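Local coordinates for uncharacterized protein Rv1825/MT1873 (Mycobacterium tuberculosis, PDB 3GMG) that is of unknown function, this chain being the C-terminal part of a predicted membrane protein of the UPF0749 (DUF881) family, at residues V38-D43 / Y104-I109; I55-E60 / G123-G128; R76-G81 / L93-K98; D111-A116 / V138-R143. All blocks are in the same frame, centred on the assembly; numbering follows the deposited sequence.

Interaction 1 of 4, residues V38-D43 / Y104-I109; sequences VMITID and YSILAI
The phenol ring of Tyr104 is met at its edge, close to the ring plane, by Ile42, whose CB lies 4.2 Å from Tyr104 CD1; strand 38-43 sets nothing over either face of the ring. Ile42 also reaches along the sheet, its CD1 crossing obliquely to within 3.8 Å of CD1 of Ile106. Ile40 and Ile106 meet CB to CB, and CG2 of Val38 meets CB of Ala108. This apolar face lies under helices 51-63 and 112-119. On the other face CG of Met39, anti to its backbone N, runs alongside CD2 of Leu107 at 3.8 Å. There one water joins Thr41 OG1, at 2.6 Å, to Ser105 OG, at 2.8 Å. The backbones pair through Val38-Ala108, Ile40-Ile106 and Ile42-Tyr104, two hydrogen bonds each; the shortest runs from Ile106 N to Ile40 O, 2.7 Å. In the non-hydrogen-bonded pairs, CA-H groups approach the same carbonyls, as from Ser105 CA to Ile40 O at 3.2 Å. Though nearly all of both strands lies in segments predicted to be transmembrane helices, here they form a regular antiparallel ladder inside a five-stranded sheet, an alpha+beta arrangement with helices packed on its apolar face.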
loop_
_atom_site.group_PDB
_atom_site.type_symbol
_atom_site.label_atom_id
_atom_site.label_comp_id
_atom_site.label_asym_id
_atom_site.label_seq_id
_atom_site.Cartn_x
_atom_site.Cartn_y
_atom_site.Cartn_z
ATOM N N VAL A 38 -18.068 -1.885 -11.615
ATOM C CA VAL A 38 -18.311 -3.264 -12.026
ATOM C C VAL A 38 -18.537 -4.155 -10.819
ATOM O O VAL A 38 -18.105 -3.843 -9.705
ATOM C CB VAL A 38 -17.170 -3.853 -12.856
ATOM C CG1 VAL A 38 -17.000 -3.066 -14.147
ATOM C CG2 VAL A 38 -15.838 -3.909 -12.050
ATOM N N MET A 39 -19.279 -5.238 -11.061
ATOM C CA MET A 39 -19.327 -6.392 -10.172
ATOM C C MET A 39 -18.723 -7.562 -10.917
ATOM O O MET A 39 -19.128 -7.888 -12.043
ATOM C CB MET A 39 -20.757 -6.702 -9.770
ATOM C CG MET A 39 -20.914 -7.925 -8.862
ATOM S SD MET A 39 -22.604 -8.238 -8.169
ATOM C CE MET A 39 -23.400 -8.643 -9.673
ATOM N N ILE A 40 -17.757 -8.196 -10.276
ATOM C CA ILE A 40 -17.038 -9.322 -10.823
ATOM C C ILE A 40 -17.395 -10.534 -9.993
ATOM O O ILE A 40 -17.218 -10.518 -8.780
ATOM C CB ILE A 40 -15.520 -9.105 -10.729
ATOM C CG1 ILE A 40 -15.132 -7.799 -11.436
ATOM C CG2 ILE A 40 -14.758 -10.317 -11.300
ATOM C CD1 ILE A 40 -13.837 -7.220 -10.994
ATOM N N THR A 41 -17.920 -11.564 -10.639
ATOM C CA THR A 41 -18.193 -12.839 -9.974
ATOM C C THR A 41 -17.142 -13.858 -10.401
ATOM O O THR A 41 -16.843 -13.980 -11.589
ATOM C CB THR A 41 -19.560 -13.357 -10.338
ATOM O OG1 THR A 41 -20.538 -12.370 -10.013
ATOM C CG2 THR A 41 -19.845 -14.649 -9.595
ATOM N N ILE A 42 -16.567 -14.565 -9.431
ATOM C CA ILE A 42 -15.619 -15.640 -9.708
ATOM C C ILE A 42 -16.184 -16.939 -9.135
ATOM O O ILE A 42 -16.338 -17.067 -7.908
ATOM C CB ILE A 42 -14.230 -15.376 -9.089
ATOM C CG1 ILE A 42 -13.609 -14.135 -9.730
ATOM C CG2 ILE A 42 -13.323 -16.585 -9.341
ATOM C CD1 ILE A 42 -12.270 -13.721 -9.164
ATOM N N ASP A 43 -16.542 -17.851 -10.029
ATOM C CA ASP A 43 -16.926 -19.198 -9.632
ATOM C C ASP A 43 -15.688 -20.074 -9.737
ATOM O O ASP A 43 -14.987 -20.061 -10.761
ATOM C CB ASP A 43 -18.048 -19.727 -10.520
ATOM C CG ASP A 43 -18.725 -20.962 -9.928
ATOM O OD1 ASP A 43 -19.282 -20.875 -8.804
ATOM O OD2 ASP A 43 -18.722 -22.001 -10.595
ATOM N N TYR A 104 -16.736 -15.893 -5.226
ATOM C CA TYR A 104 -16.380 -14.557 -4.763
ATOM C C TYR A 104 -17.084 -13.498 -5.605
ATOM O O TYR A 104 -17.360 -13.719 -6.782
ATOM C CB TYR A 104 -14.862 -14.331 -4.874
ATOM C CG TYR A 104 -13.989 -15.436 -4.280
ATOM C CD1 TYR A 104 -13.217 -16.255 -5.091
ATOM C CD2 TYR A 104 -13.915 -15.621 -2.913
ATOM C CE1 TYR A 104 -12.418 -17.257 -4.550
ATOM C CE2 TYR A 104 -13.127 -16.609 -2.364
ATOM C CZ TYR A 104 -12.397 -17.423 -3.173
ATOM O OH TYR A 104 -11.595 -18.397 -2.595
ATOM N N SER A 105 -17.321 -12.344 -4.996
ATOM C CA SER A 105 -17.869 -11.172 -5.706
ATOM C C SER A 105 -16.962 -10.004 -5.396
ATOM O O SER A 105 -16.674 -9.735 -4.233
ATOM C CB SER A 105 -19.299 -10.880 -5.220
ATOM O OG SER A 105 -19.982 -9.975 -6.086
ATOM N N ILE A 106 -16.483 -9.322 -6.430
ATOM C CA ILE A 106 -15.635 -8.152 -6.234
ATOM C C ILE A 106 -16.364 -6.953 -6.797
ATOM O O ILE A 106 -16.771 -6.974 -7.951
ATOM C CB ILE A 106 -14.248 -8.297 -6.886
ATOM C CG1 ILE A 106 -13.537 -9.559 -6.358
ATOM C CG2 ILE A 106 -13.410 -7.046 -6.635
ATOM C CD1 ILE A 106 -13.717 -10.788 -7.241
ATOM N N LEU A 107 -16.533 -5.931 -5.973
ATOM C CA LEU A 107 -17.196 -4.679 -6.366
ATOM C C LEU A 107 -16.130 -3.622 -6.512
ATOM O O LEU A 107 -15.260 -3.497 -5.667
ATOM C CB LEU A 107 -18.189 -4.238 -5.303
ATOM C CG LEU A 107 -19.243 -5.260 -4.884
ATOM C CD1 LEU A 107 -19.998 -4.772 -3.668
ATOM C CD2 LEU A 107 -20.232 -5.460 -6.025
ATOM N N ALA A 108 -16.167 -2.875 -7.598
ATOM C CA ALA A 108 -15.193 -1.798 -7.825
ATOM C C ALA A 108 -15.889 -0.597 -8.440
ATOM O O ALA A 108 -16.685 -0.744 -9.363
ATOM C CB ALA A 108 -14.096 -2.244 -8.714
ATOM N N ILE A 109 -15.576 0.574 -7.915
ATOM C CA ILE A 109 -16.115 1.842 -8.399
ATOM C C ILE A 109 -15.081 2.506 -9.282
ATOM O O ILE A 109 -13.925 2.662 -8.877
ATOM C CB ILE A 109 -16.526 2.753 -7.246
ATOM C CG1 ILE A 109 -17.758 2.187 -6.512
ATOM C CG2 ILE A 109 -16.852 4.177 -7.751
ATOM C CD1 ILE A 109 -18.050 2.820 -5.169
HETATM O O HOH W 1 -21.443 -11.757 -7.609
#

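Interaction 2 of 4, residues I55-E60 / G123-G128; sequences IDVINE and GGAQDG
Glu60 holds CG anti to its carbonyl carbon (chi1 -72°) and keeps the chain extended about CB-CG (chi2 166°), so the carboxylate reaches straight across from helix 55-60 to the start of the next helix. Val57 turns CG1 anti to its backbone N (chi1 167°), which brings CG2 round to face Ala125. OE2 of Glu60 accepts from Ala125 N at 2.8 Å, through the lone pair on the side of the other oxygen. That other oxygen, OE1, takes a water at 2.7 Å, and the water in turn accepts from Gln126 N at 2.9 Å. Gly124 is the N-cap of helix 125-128, and the first two N-H groups after it are therefore served by one carboxylate from a separate helix, directly and through water. The negative charge sits at the positive end of the helix dipole, which would probably stabilise both the helix end and the ionised acid. Having no side chain, Gly124 lets OE2 come to 3.4 Å from its CA. Beside this polar bridge CB of Ala125 presses on CG2 of Val57 at 3.4 Å, closer than usual for two carbons, and on CB of Asp56 at 3.9 Å. OD2 of Asp56 receives a water that also makes a weak bond to the carbonyl O of Gly124. Within the turn, OD2 of Asp127 takes Gly123 N at 2.8 Å from above the carboxylate plane.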
loop_
_atom_site.group_PDB
_atom_site.type_symbol
_atom_site.label_atom_id
_atom_site.label_comp_id
_atom_site.label_asym_id
_atom_site.label_seq_id
_atom_site.Cartn_x
_atom_site.Cartn_y
_atom_site.Cartn_z
ATOM N N ILE A 55 -4.931 -11.303 -5.770
ATOM C CA ILE A 55 -4.065 -10.127 -5.750
ATOM C C ILE A 55 -4.005 -9.490 -7.153
ATOM O O ILE A 55 -4.078 -8.261 -7.291
ATOM C CB ILE A 55 -2.640 -10.484 -5.266
ATOM C CG1 ILE A 55 -2.661 -10.859 -3.786
ATOM C CG2 ILE A 55 -1.689 -9.318 -5.519
ATOM C CD1 ILE A 55 -1.489 -11.730 -3.365
ATOM N N ASP A 56 -3.892 -10.316 -8.191
ATOM C CA ASP A 56 -3.932 -9.827 -9.587
ATOM C C ASP A 56 -5.254 -9.109 -9.926
ATOM O O ASP A 56 -5.257 -8.082 -10.619
ATOM C CB ASP A 56 -3.720 -10.966 -10.597
ATOM C CG ASP A 56 -2.288 -11.510 -10.615
ATOM O OD1 ASP A 56 -1.365 -10.888 -10.052
ATOM O OD2 ASP A 56 -2.107 -12.600 -11.207
ATOM N N VAL A 57 -6.387 -9.635 -9.454
ATOM C CA VAL A 57 -7.675 -8.980 -9.689
ATOM C C VAL A 57 -7.624 -7.562 -9.111
ATOM O O VAL A 57 -8.008 -6.590 -9.764
ATOM C CB VAL A 57 -8.856 -9.760 -9.032
ATOM C CG1 VAL A 57 -10.133 -8.900 -9.016
ATOM C CG2 VAL A 57 -9.126 -11.080 -9.732
ATOM N N ILE A 58 -7.162 -7.450 -7.883
ATOM C CA ILE A 58 -7.127 -6.164 -7.181
ATOM C C ILE A 58 -6.213 -5.194 -7.929
ATOM O O ILE A 58 -6.567 -4.034 -8.151
ATOM C CB ILE A 58 -6.647 -6.340 -5.725
ATOM C CG1 ILE A 58 -7.666 -7.146 -4.909
ATOM C CG2 ILE A 58 -6.423 -4.986 -5.044
ATOM C CD1 ILE A 58 -7.096 -7.633 -3.593
ATOM N N ASN A 59 -5.041 -5.670 -8.319
ATOM C CA ASN A 59 -4.073 -4.789 -8.972
ATOM C C ASN A 59 -4.510 -4.387 -10.371
ATOM O O ASN A 59 -4.247 -3.262 -10.814
ATOM C CB ASN A 59 -2.690 -5.447 -9.002
ATOM C CG ASN A 59 -1.992 -5.390 -7.653
ATOM O OD1 ASN A 59 -2.225 -4.459 -6.877
ATOM N ND2 ASN A 59 -1.127 -6.358 -7.379
ATOM N N GLU A 60 -5.195 -5.272 -11.088
ATOM C CA GLU A 60 -5.760 -4.923 -12.388
ATOM C C GLU A 60 -6.822 -3.826 -12.237
ATOM O O GLU A 60 -6.872 -2.871 -13.007
ATOM C CB GLU A 60 -6.341 -6.153 -13.103
ATOM C CG GLU A 60 -5.246 -7.075 -13.610
ATOM C CD GLU A 60 -5.736 -8.437 -14.023
ATOM O OE1 GLU A 60 -6.917 -8.562 -14.409
ATOM O OE2 GLU A 60 -4.925 -9.389 -13.942
ATOM N N GLY A 123 -3.477 -12.887 -20.029
ATOM C CA GLY A 123 -2.324 -13.149 -19.182
ATOM C C GLY A 123 -2.449 -12.741 -17.733
ATOM O O GLY A 123 -1.487 -12.828 -16.985
ATOM N N GLY A 124 -3.629 -12.294 -17.316
ATOM C CA GLY A 124 -3.814 -11.886 -15.933
ATOM C C GLY A 124 -4.786 -12.751 -15.154
ATOM O O GLY A 124 -4.856 -13.974 -15.338
ATOM N N ALA A 125 -5.549 -12.101 -14.285
ATOM C CA ALA A 125 -6.388 -12.800 -13.321
ATOM C C ALA A 125 -7.448 -13.660 -13.985
ATOM O O ALA A 125 -7.678 -14.797 -13.560
ATOM C CB ALA A 125 -7.050 -11.810 -12.372
ATOM N N GLN A 126 -8.116 -13.149 -15.015
ATOM C CA GLN A 126 -9.190 -13.929 -15.637
ATOM C C GLN A 126 -8.635 -15.184 -16.284
ATOM O O GLN A 126 -9.247 -16.254 -16.191
ATOM C CB GLN A 126 -10.016 -13.134 -16.652
ATOM C CG GLN A 126 -11.141 -13.983 -17.234
ATOM C CD GLN A 126 -12.198 -13.239 -18.007
ATOM O OE1 GLN A 126 -13.206 -13.841 -18.365
ATOM N NE2 GLN A 126 -11.998 -11.928 -18.283
ATOM N N ASP A 127 -7.492 -15.069 -16.949
ATOM C CA ASP A 127 -6.871 -16.259 -17.526
ATOM C C ASP A 127 -6.457 -17.245 -16.448
ATOM O O ASP A 127 -6.572 -18.468 -16.653
ATOM C CB ASP A 127 -5.700 -15.880 -18.439
ATOM C CG ASP A 127 -6.158 -15.484 -19.823
ATOM O OD1 ASP A 127 -7.338 -15.691 -20.174
ATOM O OD2 ASP A 127 -5.316 -14.977 -20.593
ATOM N N GLY A 128 -6.027 -16.735 -15.294
ATOM C CA GLY A 128 -5.713 -17.590 -14.140
ATOM C C GLY A 128 -6.923 -18.323 -13.598
ATOM O O GLY A 128 -6.834 -19.481 -13.161
HETATM O O HOH W 2 -3.489 -14.734 -12.368
HETATM O O HOH W 3 -7.814 -10.504 -16.044
#

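Interaction 3 of 4, residues R76-G81 / L93-K98; sequences RSVRVG and LTVDTK
Lys98 leaves its strand with CG anti to its carbonyl carbon (chi1 -61°) and stays extended to its tip, so the whole chain slides past Val78 in the opposite direction. Its CB lies 3.6 Å from CG2 of Val78, CD also brushes that methyl, and the ammonium NZ ends 2.7 Å from the carbonyl O of Ser77, almost in line with the C=O bond. Val78 and Val95 both set CG1 anti to the backbone N (chi1 -178° and -173°). The two side chains cross obliquely and touch CG1 to CG1 at 3.9 Å, while CG1 of Val78 also rests against OD2 of Asp96. Asp96 and Thr97 are the two central residues of a type I' turn that closes a tight hairpin from Val95 to Lys98, and Thr97 OG1 folds back to donate to Asp96 O at 2.5 Å. The carboxylate of Asp96 also accepts from Thr84 OG1 (at OD2) and Trp85 N (at OD1), while a water links its OD2 to Arg79 O, 2.7 Å from each. A second water accepts from both Lys98 NZ and Ser77 N. Strand 77-79 is outermost in its sheet within the chain, and its outward-facing Ser77 N, Ser77 O and Arg79 O thus find an ammonium group and two waters as partners; the hairpin covers this edge by side chains and solvent, without extending the sheet.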
loop_
_atom_site.group_PDB
_atom_site.type_symbol
_atom_site.label_atom_id
_atom_site.label_comp_id
_atom_site.label_asym_id
_atom_site.label_seq_id
_atom_site.Cartn_x
_atom_site.Cartn_y
_atom_site.Cartn_z
ATOM N N ARG A 76 -19.182 -12.880 4.095
ATOM C CA ARG A 76 -18.274 -11.861 4.626
ATOM C C ARG A 76 -17.865 -10.850 3.564
ATOM O O ARG A 76 -17.967 -11.128 2.376
ATOM C CB ARG A 76 -17.037 -12.522 5.208
ATOM C CG ARG A 76 -17.355 -13.351 6.474
ATOM C CD ARG A 76 -16.254 -14.331 6.803
ATOM N NE ARG A 76 -16.065 -15.324 5.740
ATOM C CZ ARG A 76 -16.776 -16.445 5.581
ATOM N NH1 ARG A 76 -16.492 -17.252 4.564
ATOM N NH2 ARG A 76 -17.756 -16.781 6.429
ATOM N N SER A 77 -17.424 -9.684 4.020
ATOM C CA SER A 77 -17.003 -8.584 3.135
ATOM C C SER A 77 -15.710 -7.958 3.639
ATOM O O SER A 77 -15.506 -7.838 4.845
ATOM C CB SER A 77 -18.087 -7.518 3.032
ATOM O OG SER A 77 -19.310 -8.086 2.606
ATOM N N VAL A 78 -14.842 -7.549 2.719
ATOM C CA VAL A 78 -13.599 -6.872 3.060
ATOM C C VAL A 78 -13.455 -5.638 2.177
ATOM O O VAL A 78 -13.543 -5.726 0.966
ATOM C CB VAL A 78 -12.384 -7.776 2.857
ATOM C CG1 VAL A 78 -11.101 -7.045 3.284
ATOM C CG2 VAL A 78 -12.539 -9.077 3.658
ATOM N N ARG A 79 -13.254 -4.487 2.806
ATOM C CA ARG A 79 -12.927 -3.254 2.109
ATOM C C ARG A 79 -11.447 -3.262 1.814
ATOM O O ARG A 79 -10.627 -3.340 2.725
ATOM C CB ARG A 79 -13.264 -2.052 2.996
ATOM C CG ARG A 79 -12.940 -0.698 2.354
ATOM C CD ARG A 79 -13.772 -0.448 1.093
ATOM N NE ARG A 79 -13.654 0.936 0.630
ATOM C CZ ARG A 79 -14.313 1.973 1.127
ATOM N NH1 ARG A 79 -14.070 3.198 0.636
ATOM N NH2 ARG A 79 -15.174 1.817 2.127
ATOM N N VAL A 80 -11.097 -3.194 0.546
ATOM C CA VAL A 80 -9.695 -3.215 0.149
ATOM C C VAL A 80 -9.046 -1.877 0.434
ATOM O O VAL A 80 -9.647 -0.823 0.253
ATOM C CB VAL A 80 -9.538 -3.564 -1.348
ATOM C CG1 VAL A 80 -8.083 -3.474 -1.798
ATOM C CG2 VAL A 80 -10.059 -4.962 -1.612
ATOM N N GLY A 81 -7.805 -1.943 0.917
ATOM C CA GLY A 81 -6.971 -0.757 1.060
ATOM C C GLY A 81 -5.563 -1.022 0.579
ATOM O O GLY A 81 -5.233 -2.116 0.120
ATOM N N LEU A 93 -9.322 -18.353 1.097
ATOM C CA LEU A 93 -8.447 -17.195 0.979
ATOM C C LEU A 93 -8.672 -16.252 2.156
ATOM O O LEU A 93 -9.814 -15.834 2.403
ATOM C CB LEU A 93 -8.751 -16.440 -0.320
ATOM C CG LEU A 93 -8.586 -17.195 -1.633
ATOM C CD1 LEU A 93 -8.891 -16.276 -2.804
ATOM C CD2 LEU A 93 -7.189 -17.766 -1.798
ATOM N N THR A 94 -7.611 -15.902 2.878
ATOM C CA THR A 94 -7.709 -14.953 3.977
ATOM C C THR A 94 -7.309 -13.583 3.442
ATOM O O THR A 94 -6.173 -13.375 3.013
ATOM C CB THR A 94 -6.817 -15.355 5.187
ATOM O OG1 THR A 94 -7.169 -16.679 5.605
ATOM C CG2 THR A 94 -7.006 -14.400 6.352
ATOM N N VAL A 95 -8.267 -12.661 3.449
ATOM C CA VAL A 95 -8.045 -11.288 3.011
ATOM C C VAL A 95 -8.186 -10.372 4.225
ATOM O O VAL A 95 -9.268 -10.272 4.809
ATOM C CB VAL A 95 -9.061 -10.870 1.917
ATOM C CG1 VAL A 95 -8.692 -9.502 1.357
ATOM C CG2 VAL A 95 -9.119 -11.909 0.781
ATOM N N ASP A 96 -7.091 -9.739 4.641
ATOM C CA ASP A 96 -7.088 -8.874 5.829
ATOM C C ASP A 96 -7.797 -9.523 7.039
ATOM O O ASP A 96 -8.686 -8.942 7.656
ATOM C CB ASP A 96 -7.699 -7.512 5.477
ATOM C CG ASP A 96 -6.866 -6.749 4.464
ATOM O OD1 ASP A 96 -5.711 -7.152 4.207
ATOM O OD2 ASP A 96 -7.366 -5.745 3.917
ATOM N N THR A 97 -7.392 -10.755 7.332
ATOM C CA THR A 97 -7.891 -11.567 8.461
ATOM C C THR A 97 -9.234 -12.246 8.229
ATOM O O THR A 97 -9.630 -13.090 9.037
ATOM C CB THR A 97 -7.975 -10.805 9.828
ATOM O OG1 THR A 97 -9.187 -10.043 9.900
ATOM C CG2 THR A 97 -6.753 -9.912 10.057
ATOM N N LYS A 98 -9.944 -11.906 7.152
ATOM C CA LYS A 98 -11.219 -12.548 6.869
ATOM C C LYS A 98 -11.050 -13.711 5.912
ATOM O O LYS A 98 -10.526 -13.554 4.805
ATOM C CB LYS A 98 -12.216 -11.540 6.310
ATOM C CG LYS A 98 -12.505 -10.422 7.287
ATOM C CD LYS A 98 -13.834 -9.796 7.015
ATOM C CE LYS A 98 -14.103 -8.671 7.985
ATOM N NZ LYS A 98 -15.197 -7.813 7.492
HETATM O O HOH W 4 -17.741 -9.599 7.137
HETATM O O HOH W 5 -9.270 -4.117 4.937
#

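Interaction 4 of 4, residues D111-A116 / V138-R143; sequences DPPTLA and VQQADR
Helix 112-116 runs nearly antiparallel to strand 138-141, at 166° with the axes 8.4 Å apart at closest approach, and Pro112 CA comes 5.3 Å from Gln140 CA. This is helix-on-sheet packing in an alpha+beta fold: the first turns of helix 112-119 lie along the strand that is outermost, within the chain, in the five-stranded sheet. Gln140 carries most of the contact. With CG anti to its carbonyl carbon (chi1 -63°) and the chain extended about CB-CG (chi2 -179°), it reaches obliquely across the first turn of the helix, its CB against CB of Pro112 at 3.8 Å and its amide turned over the Pro112-Pro113 junction. NE2 reaches on to CB of Ala116 at 3.6 Å. The same methyl meets CG1 of Val138 at 4.0 Å, the one apolar side-chain pair across the two segments. The ring of Pro113 crosses Gln140 at about a right angle, while CG of Pro112 touches Ala141 O. Gln139, pointing the other way, folds its amide back to give NE2 to Gln140 O. At the N-cap, Asp111 starts the helix: its OD2 takes Thr114 N from above the carboxylate plane and Thr114 OG1 on the anti lone pair, at 2.6 Å. No hydrogen bond joins helix to strand; the helix atom nearest Gln140 OE1 is the tertiary amide nitrogen Pro113 N, 3.4 Å away and without a hydrogen to share.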
loop_
_atom_site.group_PDB
_atom_site.type_symbol
_atom_site.label_atom_id
_atom_site.label_comp_id
_atom_site.label_asym_id
_atom_site.label_seq_id
_atom_site.Cartn_x
_atom_site.Cartn_y
_atom_site.Cartn_z
ATOM N N ASP A 111 -14.576 3.845 -13.911
ATOM C CA ASP A 111 -15.183 3.847 -15.247
ATOM C C ASP A 111 -15.493 2.405 -15.668
ATOM O O ASP A 111 -14.577 1.604 -15.878
ATOM C CB ASP A 111 -14.273 4.514 -16.285
ATOM C CG ASP A 111 -14.898 4.536 -17.641
ATOM O OD1 ASP A 111 -15.979 5.149 -17.755
ATOM O OD2 ASP A 111 -14.355 3.891 -18.567
ATOM N N PRO A 112 -16.787 2.064 -15.808
ATOM C CA PRO A 112 -17.101 0.637 -16.042
ATOM C C PRO A 112 -16.450 -0.003 -17.284
ATOM O O PRO A 112 -15.924 -1.106 -17.193
ATOM C CB PRO A 112 -18.648 0.620 -16.088
ATOM C CG PRO A 112 -19.054 1.775 -15.342
ATOM C CD PRO A 112 -18.025 2.841 -15.638
ATOM N N PRO A 113 -16.420 0.698 -18.440
ATOM C CA PRO A 113 -15.735 0.090 -19.570
ATOM C C PRO A 113 -14.212 -0.123 -19.361
ATOM O O PRO A 113 -13.654 -1.110 -19.873
ATOM C CB PRO A 113 -16.010 1.091 -20.706
ATOM C CG PRO A 113 -17.268 1.755 -20.302
ATOM C CD PRO A 113 -17.182 1.898 -18.835
ATOM N N THR A 114 -13.555 0.767 -18.620
ATOM C CA THR A 114 -12.118 0.633 -18.367
ATOM C C THR A 114 -11.853 -0.529 -17.416
ATOM O O THR A 114 -10.938 -1.320 -17.635
ATOM C CB THR A 114 -11.514 1.909 -17.781
ATOM O OG1 THR A 114 -11.894 3.026 -18.602
ATOM C CG2 THR A 114 -10.003 1.820 -17.711
ATOM N N LEU A 115 -12.656 -0.610 -16.350
ATOM C CA LEU A 115 -12.527 -1.729 -15.407
ATOM C C LEU A 115 -12.795 -3.042 -16.116
ATOM O O LEU A 115 -12.075 -3.997 -15.905
ATOM C CB LEU A 115 -13.510 -1.550 -14.238
ATOM C CG LEU A 115 -13.265 -0.311 -13.371
ATOM C CD1 LEU A 115 -14.428 -0.049 -12.406
ATOM C CD2 LEU A 115 -11.966 -0.403 -12.603
ATOM N N ALA A 116 -13.813 -3.103 -16.972
ATOM C CA ALA A 116 -14.089 -4.323 -17.724
ATOM C C ALA A 116 -12.960 -4.673 -18.675
ATOM O O ALA A 116 -12.588 -5.834 -18.800
ATOM C CB ALA A 116 -15.408 -4.213 -18.472
ATOM N N VAL A 138 -18.300 -10.432 -15.575
ATOM C CA VAL A 138 -18.033 -9.015 -15.345
ATOM C C VAL A 138 -19.272 -8.216 -15.712
ATOM O O VAL A 138 -19.668 -8.183 -16.875
ATOM C CB VAL A 138 -16.843 -8.551 -16.219
ATOM C CG1 VAL A 138 -16.552 -7.084 -15.975
ATOM C CG2 VAL A 138 -15.603 -9.372 -15.917
ATOM N N GLN A 139 -19.897 -7.599 -14.728
ATOM C CA GLN A 139 -21.103 -6.803 -14.933
ATOM C C GLN A 139 -20.774 -5.313 -14.756
ATOM O O GLN A 139 -20.474 -4.862 -13.665
ATOM C CB GLN A 139 -22.196 -7.225 -13.941
ATOM C CG GLN A 139 -23.467 -6.389 -13.993
ATOM C CD GLN A 139 -24.241 -6.637 -15.264
ATOM O OE1 GLN A 139 -24.781 -7.732 -15.460
ATOM N NE2 GLN A 139 -24.242 -5.665 -16.179
ATOM N N GLN A 140 -20.888 -4.552 -15.837
ATOM C CA GLN A 140 -20.817 -3.103 -15.753
ATOM C C GLN A 140 -22.116 -2.573 -15.178
ATOM O O GLN A 140 -23.215 -3.084 -15.491
ATOM C CB GLN A 140 -20.558 -2.482 -17.122
ATOM C CG GLN A 140 -19.223 -2.877 -17.714
ATOM C CD GLN A 140 -18.944 -2.239 -19.066
ATOM O OE1 GLN A 140 -19.212 -1.060 -19.261
ATOM N NE2 GLN A 140 -18.397 -3.012 -19.987
ATOM N N ALA A 141 -22.024 -1.546 -14.341
ATOM C CA ALA A 141 -23.196 -1.022 -13.663
ATOM C C ALA A 141 -23.110 0.486 -13.489
ATOM O O ALA A 141 -22.065 1.041 -13.161
ATOM C CB ALA A 141 -23.378 -1.702 -12.302
ATOM N N ASP A 142 -24.235 1.153 -13.681
ATOM C CA ASP A 142 -24.289 2.589 -13.459
ATOM C C ASP A 142 -24.143 2.956 -11.979
ATOM O O ASP A 142 -23.782 4.078 -11.642
ATOM C CB ASP A 142 -25.590 3.162 -14.022
ATOM C CG ASP A 142 -25.621 3.169 -15.543
ATOM O OD1 ASP A 142 -24.563 3.000 -16.199
ATOM O OD2 ASP A 142 -26.726 3.360 -16.097
ATOM N N ARG A 143 -24.405 2.006 -11.077
ATOM C CA ARG A 143 -24.233 2.212 -9.646
ATOM C C ARG A 143 -23.810 0.922 -8.957
ATOM O O ARG A 143 -24.486 -0.094 -9.050
ATOM C CB ARG A 143 -25.526 2.681 -8.979
ATOM C CG ARG A 143 -25.427 2.818 -7.478
ATOM C CD ARG A 143 -26.711 3.347 -6.853
ATOM N NE ARG A 143 -26.682 3.158 -5.421
ATOM C CZ ARG A 143 -27.734 3.313 -4.625
ATOM N NH1 ARG A 143 -28.917 3.663 -5.142
ATOM N NH2 ARG A 143 -27.607 3.101 -3.320
#

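In the fold
Interactions 1, 3 and 4 all reach the five-stranded sheet. Interaction 1 pairs two inner strands, while 3 and 4 lie at its two outermost strands, on opposite sides of the chain's centre with their own centres about 22 Å apart. Strand 138-141 adjoins 38-43 directly: Gln139 N probably bonds to Met39 O at 2.8 Å, and Val38 CG1 packs against Leu115 CB. Interaction 2 belongs to the helical layer, touching interaction 1 through Ile42 CD1 and Val57 CG2 at 4.1 Å and interaction 3 through Ile58 and Val80. Tyr104 OH reaches Leu93 CG at 3.4 Å, tying interaction 1 to the hairpin.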